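Local coordinates for VgrG protein (Vibrio cholerae, PDB 4E1F) that probably cross-links G-actin as a secreted toxin through its actin cross-linking domain, which binds adenine nucleotide together with manganese, at residues A[14-19]-A[92-97]; A[26-31]-A[172-177]. The protein carries 1 engineered substitution. All coordinates share one frame; numbering follows the deposited sequence.

Contact 1 of 2, residues A[14-19]-A[92-97]; sequences PDFPTH and VSYPCE. With ADP (adenosine-5'-diphosphate), chain B.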
ATOM      1  N   PRO A  14     -16.761  -4.735  -2.233  1.00 42.50           N
ATOM      2  CA  PRO A  14     -16.111  -5.993  -1.841  1.00 41.95           C
ATOM      3  C   PRO A  14     -14.716  -5.753  -1.266  1.00 45.28           C
ATOM      4  O   PRO A  14     -14.038  -4.775  -1.643  1.00 44.40           O
ATOM      5  CB  PRO A  14     -16.062  -6.795  -3.149  1.00 43.42           C
ATOM      6  CG  PRO A  14     -17.148  -6.197  -4.009  1.00 47.33           C
ATOM      7  CD  PRO A  14     -17.123  -4.743  -3.666  1.00 43.35           C
ATOM      8  N   ASP A  15     -14.327  -6.590  -0.290  1.00 40.87           N
ATOM      9  CA  ASP A  15     -12.988  -6.574   0.301  1.00 39.83           C
ATOM     10  C   ASP A  15     -12.064  -7.183  -0.750  1.00 38.61           C
ATOM     11  O   ASP A  15     -12.517  -7.996  -1.554  1.00 37.67           O
ATOM     12  CB  ASP A  15     -12.923  -7.460   1.559  1.00 42.54           C
ATOM     13  CG  ASP A  15     -13.699  -6.942   2.748  1.00 58.99           C
ATOM     14  OD1 ASP A  15     -13.394  -5.814   3.211  1.00 60.00           O
ATOM     15  OD2 ASP A  15     -14.559  -7.689   3.265  1.00 67.46           O
ATOM     16  N   PHE A  16     -10.781  -6.824  -0.736  1.00 32.61           N
ATOM     17  CA  PHE A  16      -9.834  -7.394  -1.686  1.00 31.58           C
ATOM     18  C   PHE A  16      -9.829  -8.937  -1.601  1.00 35.32           C
ATOM     19  O   PHE A  16      -9.853  -9.472  -0.485  1.00 35.90           O
ATOM     20  CB  PHE A  16      -8.388  -6.905  -1.389  1.00 32.36           C
ATOM     21  CG  PHE A  16      -8.090  -5.422  -1.476  1.00 33.10           C
ATOM     22  CD1 PHE A  16      -8.384  -4.702  -2.629  1.00 34.87           C
ATOM     23  CD2 PHE A  16      -7.438  -4.766  -0.435  1.00 35.65           C
ATOM     24  CE1 PHE A  16      -8.065  -3.340  -2.728  1.00 35.89           C
ATOM     25  CE2 PHE A  16      -7.115  -3.400  -0.534  1.00 38.23           C
ATOM     26  CZ  PHE A  16      -7.452  -2.692  -1.672  1.00 35.63           C
ATOM     27  N   PRO A  17      -9.720  -9.677  -2.736  1.00 28.72           N
ATOM     28  CA  PRO A  17      -9.448 -11.119  -2.612  1.00 27.02           C
ATOM     29  C   PRO A  17      -8.076 -11.248  -1.908  1.00 27.51           C
ATOM     30  O   PRO A  17      -7.231 -10.361  -2.062  1.00 24.97           O
ATOM     31  CB  PRO A  17      -9.348 -11.593  -4.058  1.00 28.66           C
ATOM     32  CG  PRO A  17      -9.070 -10.400  -4.852  1.00 33.61           C
ATOM     33  CD  PRO A  17      -9.639  -9.224  -4.141  1.00 29.20           C
ATOM     34  N   THR A  18      -7.882 -12.292  -1.092  1.00 23.31           N
ATOM     35  CA  THR A  18      -6.665 -12.519  -0.295  1.00 22.35           C
ATOM     36  C   THR A  18      -5.694 -13.536  -0.898  1.00 25.06           C
ATOM     37  O   THR A  18      -4.480 -13.409  -0.696  1.00 24.46           O
ATOM     38  CB  THR A  18      -7.025 -12.940   1.147  1.00 27.11           C
ATOM     39  OG1 THR A  18      -7.870 -14.095   1.091  1.00 27.56           O
ATOM     40  CG2 THR A  18      -7.721 -11.836   1.928  1.00 25.81           C
ATOM     41  N   HIS A  19      -6.228 -14.549  -1.628  1.00 19.97           N
ATOM     42  CA  HIS A  19      -5.413 -15.623  -2.223  1.00 19.20           C
ATOM     43  C   HIS A  19      -5.116 -15.505  -3.719  1.00 22.01           C
ATOM     44  O   HIS A  19      -6.027 -15.277  -4.517  1.00 22.35           O
ATOM     45  CB  HIS A  19      -6.049 -17.001  -1.950  1.00 19.98           C
ATOM     46  CG  HIS A  19      -5.137 -18.132  -2.343  1.00 23.03           C
ATOM     47  ND1 HIS A  19      -4.164 -18.616  -1.467  1.00 24.45           N
ATOM     48  CD2 HIS A  19      -5.013 -18.769  -3.531  1.00 24.29           C
ATOM     49  CE1 HIS A  19      -3.509 -19.541  -2.145  1.00 24.12           C
ATOM     50  NE2 HIS A  19      -3.983 -19.668  -3.394  1.00 24.43           N
ATOM     51  N   VAL A  92      -8.220   2.546  -6.619  1.00 12.76           N
ATOM     52  CA  VAL A  92      -7.484   1.445  -5.967  1.00 13.07           C
ATOM     53  C   VAL A  92      -7.922   0.094  -6.535  1.00 15.63           C
ATOM     54  O   VAL A  92      -9.037  -0.364  -6.295  1.00 14.50           O
ATOM     55  CB  VAL A  92      -7.622   1.495  -4.419  1.00 16.10           C
ATOM     56  CG1 VAL A  92      -6.709   0.463  -3.769  1.00 15.84           C
ATOM     57  CG2 VAL A  92      -7.311   2.893  -3.883  1.00 15.89           C
ATOM     58  N   SER A  93      -7.060  -0.526  -7.326  1.00 12.52           N
ATOM     59  CA  SER A  93      -7.442  -1.764  -7.984  1.00 13.07           C
ATOM     60  C   SER A  93      -7.553  -2.908  -7.010  1.00 19.39           C
ATOM     61  O   SER A  93      -6.916  -2.892  -5.942  1.00 16.90           O
ATOM     62  CB  SER A  93      -6.461  -2.109  -9.104  1.00 14.54           C
ATOM     63  OG  SER A  93      -5.296  -2.694  -8.541  1.00 19.27           O
ATOM     64  N   TYR A  94      -8.382  -3.893  -7.377  1.00 16.30           N
ATOM     65  CA  TYR A  94      -8.465  -5.147  -6.661  1.00 16.12           C
ATOM     66  C   TYR A  94      -7.253  -5.891  -7.197  1.00 18.07           C
ATOM     67  O   TYR A  94      -6.985  -5.797  -8.409  1.00 16.28           O
ATOM     68  CB  TYR A  94      -9.770  -5.869  -7.015  1.00 15.85           C
ATOM     69  CG  TYR A  94     -10.932  -5.260  -6.268  1.00 17.49           C
ATOM     70  CD1 TYR A  94     -11.638  -4.181  -6.798  1.00 18.04           C
ATOM     71  CD2 TYR A  94     -11.271  -5.697  -4.990  1.00 19.11           C
ATOM     72  CE1 TYR A  94     -12.677  -3.577  -6.092  1.00 16.86           C
ATOM     73  CE2 TYR A  94     -12.316  -5.106  -4.278  1.00 20.15           C
ATOM     74  CZ  TYR A  94     -13.034  -4.062  -4.846  1.00 22.71           C
ATOM     75  OH  TYR A  94     -14.066  -3.478  -4.155  1.00 20.88           O
ATOM     76  N   PRO A  95      -6.459  -6.573  -6.331  1.00 15.79           N
ATOM     77  CA  PRO A  95      -5.249  -7.239  -6.836  1.00 15.66           C
ATOM     78  C   PRO A  95      -5.568  -8.337  -7.858  1.00 19.68           C
ATOM     79  O   PRO A  95      -6.674  -8.895  -7.837  1.00 19.25           O
ATOM     80  CB  PRO A  95      -4.631  -7.829  -5.569  1.00 17.45           C
ATOM     81  CG  PRO A  95      -5.770  -7.973  -4.599  1.00 21.15           C
ATOM     82  CD  PRO A  95      -6.611  -6.781  -4.869  1.00 16.46           C
ATOM     83  N   CYS A  96      -4.607  -8.633  -8.743  1.00 14.65           N
ATOM     84  CA  CYS A  96      -4.719  -9.702  -9.730  1.00 16.24           C
ATOM     85  C   CYS A  96      -3.371 -10.407  -9.788  1.00 20.59           C
ATOM     86  O   CYS A  96      -2.431  -9.967  -9.114  1.00 18.03           O
ATOM     87  CB  CYS A  96      -5.133  -9.157 -11.096  1.00 17.11           C
ATOM     88  SG  CYS A  96      -3.939  -8.036 -11.861  1.00 21.38           S
ATOM     89  N   GLU A  97      -3.286 -11.525 -10.548  1.00 15.96           N
ATOM     90  CA  GLU A  97      -2.031 -12.235 -10.759  1.00 16.44           C
ATOM     91  C   GLU A  97      -1.133 -11.351 -11.612  1.00 22.07           C
ATOM     92  O   GLU A  97      -1.609 -10.752 -12.588  1.00 22.61           O
ATOM     93  CB  GLU A  97      -2.274 -13.570 -11.477  1.00 17.81           C
ATOM     94  CG  GLU A  97      -3.227 -14.481 -10.711  1.00 26.50           C
ATOM     95  CD  GLU A  97      -3.775 -15.680 -11.463  1.00 43.99           C
ATOM     96  OE1 GLU A  97      -4.928 -16.083 -11.184  1.00 39.78           O
ATOM     97  OE2 GLU A  97      -3.047 -16.230 -12.320  1.00 36.06           O
TER
HETATM   98  PB  ADP B 401      -5.176   2.935   2.755  1.00 75.11           P
HETATM   99  O1B ADP B 401      -6.651   2.562   2.686  1.00 75.80           O
HETATM  100  O2B ADP B 401      -4.745   2.814   4.220  1.00 75.78           O
HETATM  101  O3B ADP B 401      -5.080   4.451   2.359  1.00 75.95           O
HETATM  102  PA  ADP B 401      -4.715   1.053   0.566  1.00 60.91           P
HETATM  103  O1A ADP B 401      -5.800   0.182   1.107  1.00 61.94           O
HETATM  104  O2A ADP B 401      -5.318   1.968  -0.504  1.00 60.90           O
HETATM  105  O3A ADP B 401      -4.285   1.988   1.803  1.00 69.65           O
HETATM  106  O5' ADP B 401      -3.585   0.100  -0.144  1.00 48.47           O
HETATM  107  C5' ADP B 401      -3.978  -1.074  -0.935  1.00 35.57           C
HETATM  108  C4' ADP B 401      -3.165  -1.575  -2.126  1.00 28.14           C
HETATM  109  O4' ADP B 401      -2.679  -2.927  -1.871  1.00 24.94           O
HETATM  110  C3' ADP B 401      -3.896  -1.678  -3.478  1.00 25.28           C
HETATM  111  O3' ADP B 401      -3.077  -1.420  -4.617  1.00 22.31           O
HETATM  112  C2' ADP B 401      -4.309  -3.146  -3.525  1.00 22.30           C
HETATM  113  O2' ADP B 401      -4.614  -3.718  -4.797  1.00 22.10           O
HETATM  114  C1' ADP B 401      -3.061  -3.772  -2.951  1.00 23.10           C
HETATM  115  N9  ADP B 401      -3.191  -5.176  -2.511  1.00 20.17           N
HETATM  116  C8  ADP B 401      -4.096  -5.658  -1.612  1.00 18.43           C
HETATM  117  N7  ADP B 401      -4.064  -6.967  -1.487  1.00 19.23           N
HETATM  118  C5  ADP B 401      -3.052  -7.358  -2.346  1.00 16.76           C
HETATM  119  C6  ADP B 401      -2.496  -8.623  -2.660  1.00 18.05           C
HETATM  120  N6  ADP B 401      -2.875  -9.767  -2.060  1.00 19.10           N
HETATM  121  N1  ADP B 401      -1.504  -8.672  -3.580  1.00 14.79           N
HETATM  122  C2  ADP B 401      -1.089  -7.523  -4.129  1.00 14.08           C
HETATM  123  N3  ADP B 401      -1.512  -6.280  -3.885  1.00 15.55           N
HETATM  124  C4  ADP B 401      -2.501  -6.263  -2.991  1.00 16.83           C
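The F16 ring is held between protein and nucleotide: its CD1 edge is turned toward the ring of Y94, while one of its faces lies over C8 of the ADP adenine. The two aromatic rings form an offset edge-to-face pair, with centroids 5.8 Å apart and planes at 75°. Chi1 of -62° sets CG of F16 anti to the carbonyl carbon, and from there the ring crosses P95 at about a right angle, with F16 CD1 3.5 Å from P95 CD. Farther round the ring edge, F16 CZ meets V92 CG1 at 3.9 Å. Y94 also has a polar end: its OH donates to P14 O at 2.8 Å, tilted 23° from the carbonyl plane. Tyrosine thus offers both a ring for F16 to pack against and a hydroxyl that reaches the loop carbonyl. The P17 ring packs against the P95 ring, CD to CD, and prolines suit both extended chains. S93 O accepts a hydrogen bond from ADP O2' at 2.7 Å, and P95 CG packs 3.6 Å from ADP C5. M59 of strand 56-68 touches both F16 and Y94. F16, V92 and P95 give one side of the ADP pocket its apolar surface, to which the S93 carbonyl adds a polar point.

Contact 2 of 2, residues A[26-31]-A[172-177]; sequences GIQNEL and GQQATV. Engineered in segment 26-31: Q28 (natural residue Glu). With ADP (adenosine-5'-diphosphate), chain B.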
ATOM      1  N   GLY A  26      -1.272  -4.982  -7.247  1.00 17.05           N
ATOM      2  CA  GLY A  26      -2.314  -3.987  -7.089  1.00 17.12           C
ATOM      3  C   GLY A  26      -1.749  -2.632  -7.459  1.00 19.09           C
ATOM      4  O   GLY A  26      -0.538  -2.403  -7.366  1.00 16.91           O
ATOM      5  N   ILE A  27      -2.610  -1.738  -7.917  1.00 14.97           N
ATOM      6  CA  ILE A  27      -2.216  -0.377  -8.298  1.00 15.31           C
ATOM      7  C   ILE A  27      -3.083   0.675  -7.603  1.00 19.77           C
ATOM      8  O   ILE A  27      -4.264   0.428  -7.320  1.00 19.29           O
ATOM      9  CB  ILE A  27      -2.147  -0.158  -9.852  1.00 19.12           C
ATOM     10  CG1 ILE A  27      -3.535  -0.342 -10.540  1.00 19.43           C
ATOM     11  CG2 ILE A  27      -1.046  -1.046 -10.498  1.00 19.02           C
ATOM     12  CD1 ILE A  27      -3.649   0.195 -11.997  1.00 22.36           C
ATOM     13  N   GLN A  28      -2.493   1.846  -7.321  1.00 16.53           N
ATOM     14  CA  GLN A  28      -3.180   2.993  -6.718  1.00 15.62           C
ATOM     15  C   GLN A  28      -2.953   4.171  -7.637  1.00 17.70           C
ATOM     16  O   GLN A  28      -1.819   4.399  -8.069  1.00 16.67           O
ATOM     17  CB  GLN A  28      -2.575   3.291  -5.363  1.00 17.29           C
ATOM     18  CG  GLN A  28      -3.009   2.337  -4.270  1.00 28.27           C
ATOM     19  CD  GLN A  28      -2.262   2.640  -2.997  1.00 45.30           C
ATOM     20  OE1 GLN A  28      -2.673   3.496  -2.185  1.00 40.45           O
ATOM     21  NE2 GLN A  28      -1.123   1.984  -2.825  1.00 25.72           N
ATOM     22  N   ASN A  29      -4.035   4.891  -7.997  1.00 13.57           N
ATOM     23  CA  ASN A  29      -3.951   5.962  -8.979  1.00 13.88           C
ATOM     24  C   ASN A  29      -4.757   7.199  -8.539  1.00 18.26           C
ATOM     25  O   ASN A  29      -6.001   7.208  -8.598  1.00 16.48           O
ATOM     26  CB  ASN A  29      -4.448   5.385 -10.325  1.00 16.59           C
ATOM     27  CG  ASN A  29      -4.377   6.294 -11.529  1.00 46.36           C
ATOM     28  OD1 ASN A  29      -3.371   6.967 -11.788  1.00 32.03           O
ATOM     29  ND2 ASN A  29      -5.413   6.240 -12.360  1.00 40.09           N
ATOM     30  N   GLU A  30      -4.039   8.251  -8.109  1.00 17.68           N
ATOM     31  CA  GLU A  30      -4.681   9.490  -7.676  1.00 19.36           C
ATOM     32  C   GLU A  30      -5.083  10.340  -8.887  1.00 24.25           C
ATOM     33  O   GLU A  30      -4.260  10.554  -9.785  1.00 25.11           O
ATOM     34  CB  GLU A  30      -3.797  10.249  -6.682  1.00 21.57           C
ATOM     35  CG  GLU A  30      -4.524  11.322  -5.885  1.00 38.62           C
ATOM     36  CD  GLU A  30      -3.615  12.150  -4.995  1.00 66.00           C
ATOM     37  OE1 GLU A  30      -4.109  12.701  -3.986  1.00 55.43           O
ATOM     38  OE2 GLU A  30      -2.403  12.243  -5.302  1.00 70.21           O
ATOM     39  N   LEU A  31      -6.364  10.736  -8.968  1.00 18.92           N
ATOM     40  CA  LEU A  31      -6.842  11.528 -10.100  1.00 18.78           C
ATOM     41  C   LEU A  31      -6.568  13.000  -9.944  1.00 23.93           C
ATOM     42  O   LEU A  31      -6.585  13.527  -8.831  1.00 22.69           O
ATOM     43  CB  LEU A  31      -8.347  11.319 -10.321  1.00 18.29           C
ATOM     44  CG  LEU A  31      -8.813   9.909 -10.634  1.00 22.67           C
ATOM     45  CD1 LEU A  31     -10.281   9.858 -10.685  1.00 22.97           C
ATOM     46  CD2 LEU A  31      -8.201   9.375 -11.938  1.00 25.50           C
ATOM     47  N   GLY A 172       1.102  10.524  -9.111  1.00 22.10           N
ATOM     48  CA  GLY A 172      -0.081  10.116  -8.349  1.00 20.06           C
ATOM     49  C   GLY A 172      -0.254   8.610  -8.292  1.00 20.68           C
ATOM     50  O   GLY A 172      -1.254   8.113  -7.754  1.00 19.75           O
ATOM     51  N   GLN A 173       0.749   7.865  -8.796  1.00 15.25           N
ATOM     52  CA  GLN A 173       0.692   6.421  -8.922  1.00 14.63           C
ATOM     53  C   GLN A 173       1.623   5.590  -8.047  1.00 18.77           C
ATOM     54  O   GLN A 173       2.810   5.891  -7.897  1.00 17.60           O
ATOM     55  CB  GLN A 173       0.880   6.032 -10.394  1.00 16.35           C
ATOM     56  CG  GLN A 173      -0.267   6.508 -11.302  1.00 19.59           C
ATOM     57  CD  GLN A 173      -0.021   6.208 -12.764  1.00 29.43           C
ATOM     58  OE1 GLN A 173       1.118   6.118 -13.221  1.00 23.34           O
ATOM     59  NE2 GLN A 173      -1.085   6.076 -13.540  1.00 19.50           N
ATOM     60  N   GLN A 174       1.078   4.485  -7.529  1.00 16.13           N
ATOM     61  CA  GLN A 174       1.817   3.476  -6.775  1.00 15.82           C
ATOM     62  C   GLN A 174       1.416   2.074  -7.221  1.00 18.76           C
ATOM     63  O   GLN A 174       0.378   1.903  -7.849  1.00 16.42           O
ATOM     64  CB  GLN A 174       1.603   3.635  -5.276  1.00 16.49           C
ATOM     65  CG  GLN A 174       2.459   4.729  -4.693  1.00 28.55           C
ATOM     66  CD  GLN A 174       1.646   5.618  -3.817  1.00 50.15           C
ATOM     67  OE1 GLN A 174       1.236   5.244  -2.718  1.00 37.69           O
ATOM     68  NE2 GLN A 174       1.397   6.827  -4.293  1.00 58.67           N
ATOM     69  N   ALA A 175       2.247   1.078  -6.882  1.00 17.25           N
ATOM     70  CA  ALA A 175       1.972  -0.319  -7.154  1.00 17.22           C
ATOM     71  C   ALA A 175       2.356  -1.092  -5.914  1.00 20.67           C
ATOM     72  O   ALA A 175       3.287  -0.707  -5.208  1.00 20.68           O
ATOM     73  CB  ALA A 175       2.761  -0.805  -8.369  1.00 18.15           C
ATOM     74  N   THR A 176       1.602  -2.143  -5.620  1.00 17.14           N
ATOM     75  CA  THR A 176       1.833  -3.034  -4.491  1.00 15.80           C
ATOM     76  C   THR A 176       2.019  -4.449  -5.032  1.00 18.85           C
ATOM     77  O   THR A 176       1.126  -4.967  -5.711  1.00 17.00           O
ATOM     78  CB  THR A 176       0.690  -2.942  -3.447  1.00 18.06           C
ATOM     79  OG1 THR A 176       0.674  -1.633  -2.876  1.00 16.16           O
ATOM     80  CG2 THR A 176       0.842  -3.984  -2.301  1.00 13.77           C
ATOM     81  N   VAL A 177       3.165  -5.074  -4.726  1.00 15.11           N
ATOM     82  CA  VAL A 177       3.460  -6.442  -5.168  1.00 14.77           C
ATOM     83  C   VAL A 177       3.400  -7.384  -3.967  1.00 18.70           C
ATOM     84  O   VAL A 177       3.963  -7.075  -2.922  1.00 17.87           O
ATOM     85  CB  VAL A 177       4.825  -6.530  -5.916  1.00 18.83           C
ATOM     86  CG1 VAL A 177       5.240  -7.979  -6.186  1.00 18.34           C
ATOM     87  CG2 VAL A 177       4.784  -5.749  -7.226  1.00 18.64           C
TER
HETATM   88  PB  ADP B 401      -5.176   2.935   2.755  1.00 75.11           P
HETATM   89  O1B ADP B 401      -6.651   2.562   2.686  1.00 75.80           O
HETATM   90  O2B ADP B 401      -4.745   2.814   4.220  1.00 75.78           O
HETATM   91  O3B ADP B 401      -5.080   4.451   2.359  1.00 75.95           O
HETATM   92  PA  ADP B 401      -4.715   1.053   0.566  1.00 60.91           P
HETATM   93  O1A ADP B 401      -5.800   0.182   1.107  1.00 61.94           O
HETATM   94  O2A ADP B 401      -5.318   1.968  -0.504  1.00 60.90           O
HETATM   95  O3A ADP B 401      -4.285   1.988   1.803  1.00 69.65           O
HETATM   96  O5' ADP B 401      -3.585   0.100  -0.144  1.00 48.47           O
HETATM   97  C5' ADP B 401      -3.978  -1.074  -0.935  1.00 35.57           C
HETATM   98  C4' ADP B 401      -3.165  -1.575  -2.126  1.00 28.14           C
HETATM   99  O4' ADP B 401      -2.679  -2.927  -1.871  1.00 24.94           O
HETATM  100  C3' ADP B 401      -3.896  -1.678  -3.478  1.00 25.28           C
HETATM  101  O3' ADP B 401      -3.077  -1.420  -4.617  1.00 22.31           O
HETATM  102  C2' ADP B 401      -4.309  -3.146  -3.525  1.00 22.30           C
HETATM  103  O2' ADP B 401      -4.614  -3.718  -4.797  1.00 22.10           O
HETATM  104  C1' ADP B 401      -3.061  -3.772  -2.951  1.00 23.10           C
HETATM  105  N9  ADP B 401      -3.191  -5.176  -2.511  1.00 20.17           N
HETATM  106  C8  ADP B 401      -4.096  -5.658  -1.612  1.00 18.43           C
HETATM  107  N7  ADP B 401      -4.064  -6.967  -1.487  1.00 19.23           N
HETATM  108  C5  ADP B 401      -3.052  -7.358  -2.346  1.00 16.76           C
HETATM  109  C6  ADP B 401      -2.496  -8.623  -2.660  1.00 18.05           C
HETATM  110  N6  ADP B 401      -2.875  -9.767  -2.060  1.00 19.10           N
HETATM  111  N1  ADP B 401      -1.504  -8.672  -3.580  1.00 14.79           N
HETATM  112  C2  ADP B 401      -1.089  -7.523  -4.129  1.00 14.08           C
HETATM  113  N3  ADP B 401      -1.512  -6.280  -3.885  1.00 15.55           N
HETATM  114  C4  ADP B 401      -2.501  -6.263  -2.991  1.00 16.83           C
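Strands 26-30 and 173-177 form an antiparallel strand pair that lines the ADP pocket, their directions 164° apart. G26 with T176 and Q28 with Q174 are hydrogen-bonded pairs, each closed by two backbone bonds; T176 N to G26 O is 2.8 Å. I27 with A175 and N29 with Q173 are non-hydrogen-bonded pairs, and beyond them E30 N donates to G172 O at 2.8 Å. On the face carrying N29 and Q173, the two side chains run side by side, pointing the same way, with their amide planes well turned against each other. A chi1 of -176° places CG of N29 opposite the backbone N, and OD1 accepts from Q173 NE2 at 3.0 Å; the donor stands 55° out of the carbonyl plane, though N29 OD1 lies nearly in the amide plane of Q173. Q173 NE2 also bonds to P364 O, which helps fix this amide. The face of Q28 and T176 carries ADP. G26, without a side chain to run into the ribose hydroxyl, lets ADP O2' come within 3.3 Å of its CA, and T176 CG2 packs 3.6 Å from ADP N3. Q28, an engineered residue replacing a natural Glu, runs extended beside the ribose, its CG 3.8 Å from ADP O3'. I27 O accepts a weak bond from that hydroxyl. The paired backbone N and O atoms thus satisfy each other in a buried place, while the face of G26, Q28 and T176 receives the nucleotide.

Overall arrangement
From the N terminus, the loop 14-19 comes first and strand 24-30 follows shortly after. Contact 1 closes when the chain, having passed through a largely stranded region, reaches 92-97; contact 2 closes later, after helix 101-124, when 172-177 pairs with 26-31. Their segments alternate along the sequence, so the two closures cross instead of nesting. Strand 24-30 lies between strands 85-97 and 173-180, and is antiparallel to both. The contacts, with centres about 13 Å apart, meet directly where S93 OG probably hydrogen-bonds I27 N at 2.9 Å. Together they join the N-terminal loop and three neighbouring strands around one ADP.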